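PDB 7B1R: probable UTP--glucose-1-phosphate uridylyltransferase YngB from Bacillus subtilis subsp. subtilis str. 168, which catalyses the formation of UDP-glucose from UTP and glucose-1-phosphate, supplying glycolipid synthesis and wall teichoic acid glucosylation during anaerobic fermentative growth. Local coordinates for residues A[2-7]-A[48-53]. Numbering follows the deposited sequence.
Sequences KKVRKA and SGIEDI
Val4 meets Ile50 just ahead of two parallel strands of a nucleotidyltransferase sheet, a worked example of how a beta-alpha-beta crossover sets the starts of its two strands side by side. Val4 CG1, anti to the backbone N (chi1 170°), lies 4.0 Å from Ile50 CD1, the side chains crossing at a slant. Arg5 then gives its carbonyl oxygen to two successive amides: Glu51 N at 3.0 Å and Asp52 N at 3.2 Å, the latter almost in line with the C=O bond. Its side chain, bent at chi2 and chi3, places the guanidinium with Glu51 OE2 over one face, 3.3 Å from Arg5 NE. Because that oxygen stands well out of the guanidinium plane, with no N-H aimed at it, the salt bridge rests on charge alone; the two planes are 86° apart. Lys6 pairs with Asp52 on one face of the sheet, Lys6 CG 3.9 Å from Asp52 CB; Lys6 NZ makes a salt bridge with Glu124 and a hydrogen bond with Phe120 O, the lysine also a cation-pi contact with that ring, while Asn98 hydrogen-bonds Asp52 OD1. Ala7 N closes the same bridge by donating to Asp52 O at 3.1 Å. On the other face, beside Ile53, Ala7 CB packs 3.8 Å from Ile50 CG2. The connecting helix 37-47 ends in a Schellman motif at Gly49, whose positive phi turns the chain toward strand 52-57; Val42 and Ala45 of that helix pack on Ile53. Helix 141-152 closes over Val4 and Ile50, and strands 125-129 and 98-103, both parallel to the pair, flank it within the larger mixed sheet.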
loop_
_atom_site.group_PDB
_atom_site.type_symbol
_atom_site.label_atom_id
_atom_site.label_comp_id
_atom_site.label_asym_id
_atom_site.label_seq_id
_atom_site.Cartn_x
_atom_site.Cartn_y
_atom_site.Cartn_z
ATOM N N LYS A 2 -19.476 34.408 5.343
ATOM C CA LYS A 2 -18.670 33.634 6.291
ATOM C C LYS A 2 -17.602 32.800 5.576
ATOM O O LYS A 2 -17.841 32.294 4.480
ATOM C CB LYS A 2 -19.582 32.681 7.073
ATOM C CG LYS A 2 -19.377 32.632 8.583
ATOM C CD LYS A 2 -20.689 32.470 9.326
ATOM C CE LYS A 2 -21.754 31.771 8.500
ATOM N NZ LYS A 2 -23.105 31.921 9.089
ATOM N N LYS A 3 -16.438 32.638 6.227
ATOM C CA LYS A 3 -15.351 31.834 5.685
ATOM C C LYS A 3 -15.587 30.322 5.897
ATOM O O LYS A 3 -16.052 29.883 6.954
ATOM C CB LYS A 3 -14.016 32.385 6.200
ATOM N N VAL A 4 -15.281 29.524 4.852
ATOM C CA VAL A 4 -15.278 28.061 4.855
ATOM C C VAL A 4 -14.015 27.562 5.555
ATOM O O VAL A 4 -12.899 27.794 5.047
ATOM C CB VAL A 4 -15.280 27.509 3.418
ATOM C CG1 VAL A 4 -15.029 26.017 3.396
ATOM C CG2 VAL A 4 -16.538 27.855 2.653
ATOM N N ARG A 5 -14.201 26.844 6.685
ATOM C CA ARG A 5 -13.043 26.434 7.474
ATOM C C ARG A 5 -13.142 24.965 7.927
ATOM O O ARG A 5 -12.219 24.409 8.559
ATOM C CB ARG A 5 -12.864 27.427 8.624
ATOM C CG ARG A 5 -14.029 27.401 9.599
ATOM C CD ARG A 5 -14.373 28.774 10.116
ATOM N NE ARG A 5 -13.886 29.103 11.451
ATOM C CZ ARG A 5 -14.199 28.448 12.569
ATOM N NH1 ARG A 5 -14.972 27.373 12.520
ATOM N NH2 ARG A 5 -13.724 28.870 13.729
ATOM N N LYS A 6 -14.284 24.338 7.620
ATOM C CA LYS A 6 -14.526 22.969 8.034
ATOM C C LYS A 6 -14.784 22.116 6.800
ATOM O O LYS A 6 -15.547 22.512 5.915
ATOM C CB LYS A 6 -15.751 22.906 8.954
ATOM C CG LYS A 6 -15.518 23.202 10.432
ATOM C CD LYS A 6 -16.807 23.626 11.113
ATOM C CE LYS A 6 -16.960 23.099 12.523
ATOM N NZ LYS A 6 -18.061 23.785 13.237
ATOM N N ALA A 7 -14.184 20.918 6.790
ATOM C CA ALA A 7 -14.411 19.935 5.741
ATOM C C ALA A 7 -14.887 18.609 6.338
ATOM O O ALA A 7 -14.496 18.231 7.450
ATOM C CB ALA A 7 -13.118 19.748 5.010
ATOM N N SER A 48 -5.646 24.513 1.592
ATOM C CA SER A 48 -6.821 25.268 1.182
ATOM C C SER A 48 -7.282 26.179 2.321
ATOM O O SER A 48 -8.306 26.851 2.174
ATOM C CB SER A 48 -7.965 24.332 0.824
ATOM O OG SER A 48 -8.067 24.109 -0.573
ATOM N N GLY A 49 -6.573 26.133 3.465
ATOM C CA GLY A 49 -6.913 26.872 4.673
ATOM C C GLY A 49 -8.070 26.263 5.472
ATOM O O GLY A 49 -8.728 26.965 6.227
ATOM N N ILE A 50 -8.318 24.957 5.331
ATOM C CA ILE A 50 -9.249 24.281 6.222
ATOM C C ILE A 50 -8.525 24.023 7.530
ATOM O O ILE A 50 -7.384 23.566 7.536
ATOM C CB ILE A 50 -9.778 22.977 5.590
ATOM C CG1 ILE A 50 -10.545 23.282 4.299
ATOM C CG2 ILE A 50 -10.590 22.133 6.573
ATOM C CD1 ILE A 50 -11.502 24.444 4.413
ATOM N N GLU A 51 -9.214 24.298 8.637
ATOM C CA GLU A 51 -8.624 24.052 9.945
ATOM C C GLU A 51 -9.233 22.840 10.677
ATOM O O GLU A 51 -8.556 22.252 11.523
ATOM C CB GLU A 51 -8.617 25.356 10.740
ATOM C CG GLU A 51 -9.821 26.237 10.444
ATOM C CD GLU A 51 -9.692 27.674 10.928
ATOM O OE1 GLU A 51 -8.552 28.138 11.091
ATOM O OE2 GLU A 51 -10.728 28.327 11.146
ATOM N N ASP A 52 -10.482 22.436 10.363
ATOM C CA ASP A 52 -11.162 21.412 11.152
ATOM C C ASP A 52 -11.860 20.387 10.259
ATOM O O ASP A 52 -12.872 20.690 9.631
ATOM C CB ASP A 52 -12.194 22.005 12.121
ATOM C CG ASP A 52 -11.705 23.139 13.023
ATOM O OD1 ASP A 52 -10.895 22.870 13.963
ATOM O OD2 ASP A 52 -12.165 24.293 12.803
ATOM N N ILE A 53 -11.352 19.150 10.275
ATOM C CA ILE A 53 -11.885 18.083 9.442
ATOM C C ILE A 53 -12.676 17.075 10.286
ATOM O O ILE A 53 -12.236 16.651 11.359
ATOM C CB ILE A 53 -10.741 17.392 8.683
ATOM C CG1 ILE A 53 -10.023 18.345 7.721
ATOM C CG2 ILE A 53 -11.248 16.135 7.991
ATOM C CD1 ILE A 53 -8.677 17.844 7.259
#